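Local coordinates for protein DNA-binding response regulator (Paenisporosarcina sp. TG-14, PDB 6JQS) that probably binds DNA as a GerE-type transcription factor of the LuxR family, regulating genes in a spore-forming bacterium, at residues L22-Y27 against Q61-L66. Numbering follows the deposited sequence.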
loop_
_atom_site.group_PDB
_atom_site.type_symbol
_atom_site.label_atom_id
_atom_site.label_comp_id
_atom_site.label_asym_id
_atom_site.label_seq_id
_atom_site.Cartn_x
_atom_site.Cartn_y
_atom_site.Cartn_z
ATOM N N LEU A 22 -2.295 -4.007 4.505
ATOM C CA LEU A 22 -3.698 -3.875 4.942
ATOM C C LEU A 22 -4.675 -3.856 3.777
ATOM O O LEU A 22 -5.794 -4.369 3.989
ATOM C CB LEU A 22 -3.878 -2.648 5.865
ATOM C CG LEU A 22 -3.018 -2.658 7.135
ATOM C CD1 LEU A 22 -3.371 -1.482 8.044
ATOM C CD2 LEU A 22 -3.167 -3.954 7.920
ATOM N N LEU A 23 -4.360 -3.242 2.621
ATOM C CA LEU A 23 -5.220 -3.386 1.432
ATOM C C LEU A 23 -5.332 -4.878 1.081
ATOM O O LEU A 23 -6.386 -5.362 0.794
ATOM C CB LEU A 23 -4.621 -2.594 0.272
ATOM C CG LEU A 23 -4.727 -1.077 0.409
ATOM C CD1 LEU A 23 -3.880 -0.411 -0.668
ATOM C CD2 LEU A 23 -6.172 -0.634 0.326
ATOM N N VAL A 24 -4.239 -5.621 1.099
ATOM C CA VAL A 24 -4.391 -7.085 0.816
ATOM C C VAL A 24 -5.498 -7.658 1.712
ATOM O O VAL A 24 -6.298 -8.541 1.238
ATOM C CB VAL A 24 -3.030 -7.764 1.026
ATOM C CG1 VAL A 24 -3.190 -9.258 1.130
ATOM C CG2 VAL A 24 -2.096 -7.374 -0.088
ATOM N N ARG A 25 -5.589 -7.203 2.973
ATOM C CA ARG A 25 -6.547 -7.733 3.976
ATOM C C ARG A 25 -7.911 -7.044 3.872
ATOM O O ARG A 25 -8.700 -7.205 4.784
ATOM C CB ARG A 25 -5.970 -7.576 5.382
ATOM C CG ARG A 25 -4.743 -8.432 5.600
ATOM C CD ARG A 25 -4.209 -8.382 6.989
ATOM N NE ARG A 25 -2.886 -8.974 6.884
ATOM C CZ ARG A 25 -1.807 -8.567 7.530
ATOM N NH1 ARG A 25 -1.865 -7.550 8.367
ATOM N NH2 ARG A 25 -0.652 -9.177 7.307
ATOM N N ASP A 26 -8.191 -6.352 2.786
ATOM C CA ASP A 26 -9.523 -5.796 2.437
ATOM C C ASP A 26 -9.896 -4.653 3.395
ATOM O O ASP A 26 -11.097 -4.384 3.505
ATOM C CB ASP A 26 -10.602 -6.886 2.312
ATOM C CG ASP A 26 -11.846 -6.479 1.518
ATOM O OD1 ASP A 26 -11.753 -5.572 0.619
ATOM O OD2 ASP A 26 -12.925 -7.039 1.813
ATOM N N TYR A 27 -8.919 -3.959 3.989
ATOM C CA TYR A 27 -9.147 -2.704 4.771
ATOM C C TYR A 27 -9.461 -1.575 3.794
ATOM O O TYR A 27 -8.844 -1.500 2.728
ATOM C CB TYR A 27 -7.939 -2.306 5.604
ATOM C CG TYR A 27 -7.761 -3.074 6.882
ATOM C CD1 TYR A 27 -7.480 -4.428 6.860
ATOM C CD2 TYR A 27 -7.802 -2.438 8.113
ATOM C CE1 TYR A 27 -7.300 -5.149 8.027
ATOM C CE2 TYR A 27 -7.609 -3.141 9.294
ATOM C CZ TYR A 27 -7.374 -4.506 9.246
ATOM O OH TYR A 27 -7.184 -5.228 10.386
ATOM N N GLN A 61 -2.999 -3.688 -9.458
ATOM C CA GLN A 61 -1.701 -3.983 -10.118
ATOM C C GLN A 61 -0.551 -3.589 -9.171
ATOM O O GLN A 61 0.484 -4.266 -9.236
ATOM C CB GLN A 61 -1.612 -3.319 -11.512
ATOM C CG GLN A 61 -2.335 -4.060 -12.658
ATOM C CD GLN A 61 -1.861 -5.495 -12.802
ATOM O OE1 GLN A 61 -0.668 -5.773 -12.885
ATOM N NE2 GLN A 61 -2.778 -6.447 -12.760
ATOM N N ALA A 62 -0.681 -2.549 -8.324
ATOM C CA ALA A 62 0.331 -2.209 -7.274
ATOM C C ALA A 62 0.512 -3.405 -6.323
ATOM O O ALA A 62 1.646 -3.827 -6.148
ATOM C CB ALA A 62 -0.011 -0.964 -6.498
ATOM N N ILE A 63 -0.570 -3.909 -5.731
ATOM C CA ILE A 63 -0.568 -5.128 -4.856
ATOM C C ILE A 63 0.165 -6.272 -5.574
ATOM O O ILE A 63 1.042 -6.846 -4.953
ATOM C CB ILE A 63 -2.002 -5.509 -4.415
ATOM C CG1 ILE A 63 -2.586 -4.401 -3.541
ATOM C CG2 ILE A 63 -2.054 -6.851 -3.696
ATOM C CD1 ILE A 63 -4.101 -4.377 -3.372
ATOM N N LEU A 64 -0.227 -6.613 -6.799
ATOM C CA LEU A 64 0.312 -7.791 -7.523
ATOM C C LEU A 64 1.796 -7.532 -7.775
ATOM O O LEU A 64 2.586 -8.503 -7.627
ATOM C CB LEU A 64 -0.470 -8.071 -8.809
ATOM C CG LEU A 64 -1.953 -8.429 -8.604
ATOM C CD1 LEU A 64 -2.677 -8.464 -9.918
ATOM C CD2 LEU A 64 -2.118 -9.758 -7.876
ATOM N N GLU A 65 2.196 -6.296 -8.107
ATOM C CA GLU A 65 3.644 -5.967 -8.318
ATOM C C GLU A 65 4.462 -6.210 -7.051
ATOM O O GLU A 65 5.545 -6.888 -7.147
ATOM C CB GLU A 65 3.852 -4.544 -8.842
ATOM C CG GLU A 65 3.695 -4.479 -10.338
ATOM C CD GLU A 65 4.730 -5.264 -11.138
ATOM O OE1 GLU A 65 5.945 -4.895 -11.090
ATOM O OE2 GLU A 65 4.337 -6.235 -11.790
ATOM N N LEU A 66 3.924 -5.794 -5.910
ATOM C CA LEU A 66 4.589 -5.885 -4.588
ATOM C C LEU A 66 4.553 -7.351 -4.094
ATOM O O LEU A 66 5.537 -7.760 -3.471
ATOM C CB LEU A 66 3.951 -4.922 -3.598
ATOM C CG LEU A 66 4.054 -3.427 -3.927
ATOM C CD1 LEU A 66 3.200 -2.627 -2.971
ATOM C CD2 LEU A 66 5.500 -2.976 -3.883
#
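I63 sends its two branches to two neighbouring residues of the other segment, and its first torsion sets the split: CG1 lies anti to the carbonyl carbon (chi1 -64°), while CG2 lies anti to the backbone N. With chi2 extended at 161°, CD1 reaches out to the CB of L23, 4.1 Å away. The shorter branch does the closer touching, I63 CG2 meeting V24 CG2 at 3.6 Å. On the valine, chi1 of 164° turns CG1 anti to its backbone N and leaves CG2 as the methyl that faces the isoleucine. The two side chains meet at a slant, methyl against methyl, and the link between the segments is wholly apolar, with no hydrogen bond across it.

The patch is small, 115 Å² counted on both sides, and sits at the surface; the CA atoms of V24 and I63 stand 7.1 Å apart. I63 also rests on F20, one turn back along helix 14-24, and L23 reaches I32 and I47 of the next two helices. A Schellman motif closes this helix: D26, at positive phi, is the C' residue, with Y27 N bonded to L22 O at 3.2 Å and D26 N to L23 O at 2.9 Å. The turn leads the chain off toward helix 29-36, and L22 CD2 lies over one face of the Y27 ring, toward its rim.

The contact thus joins the C-terminal end of the first helix to the last helix, 59-68, in the four-helix, helix-turn-helix fold of LuxR/GerE-type DNA-binding domains.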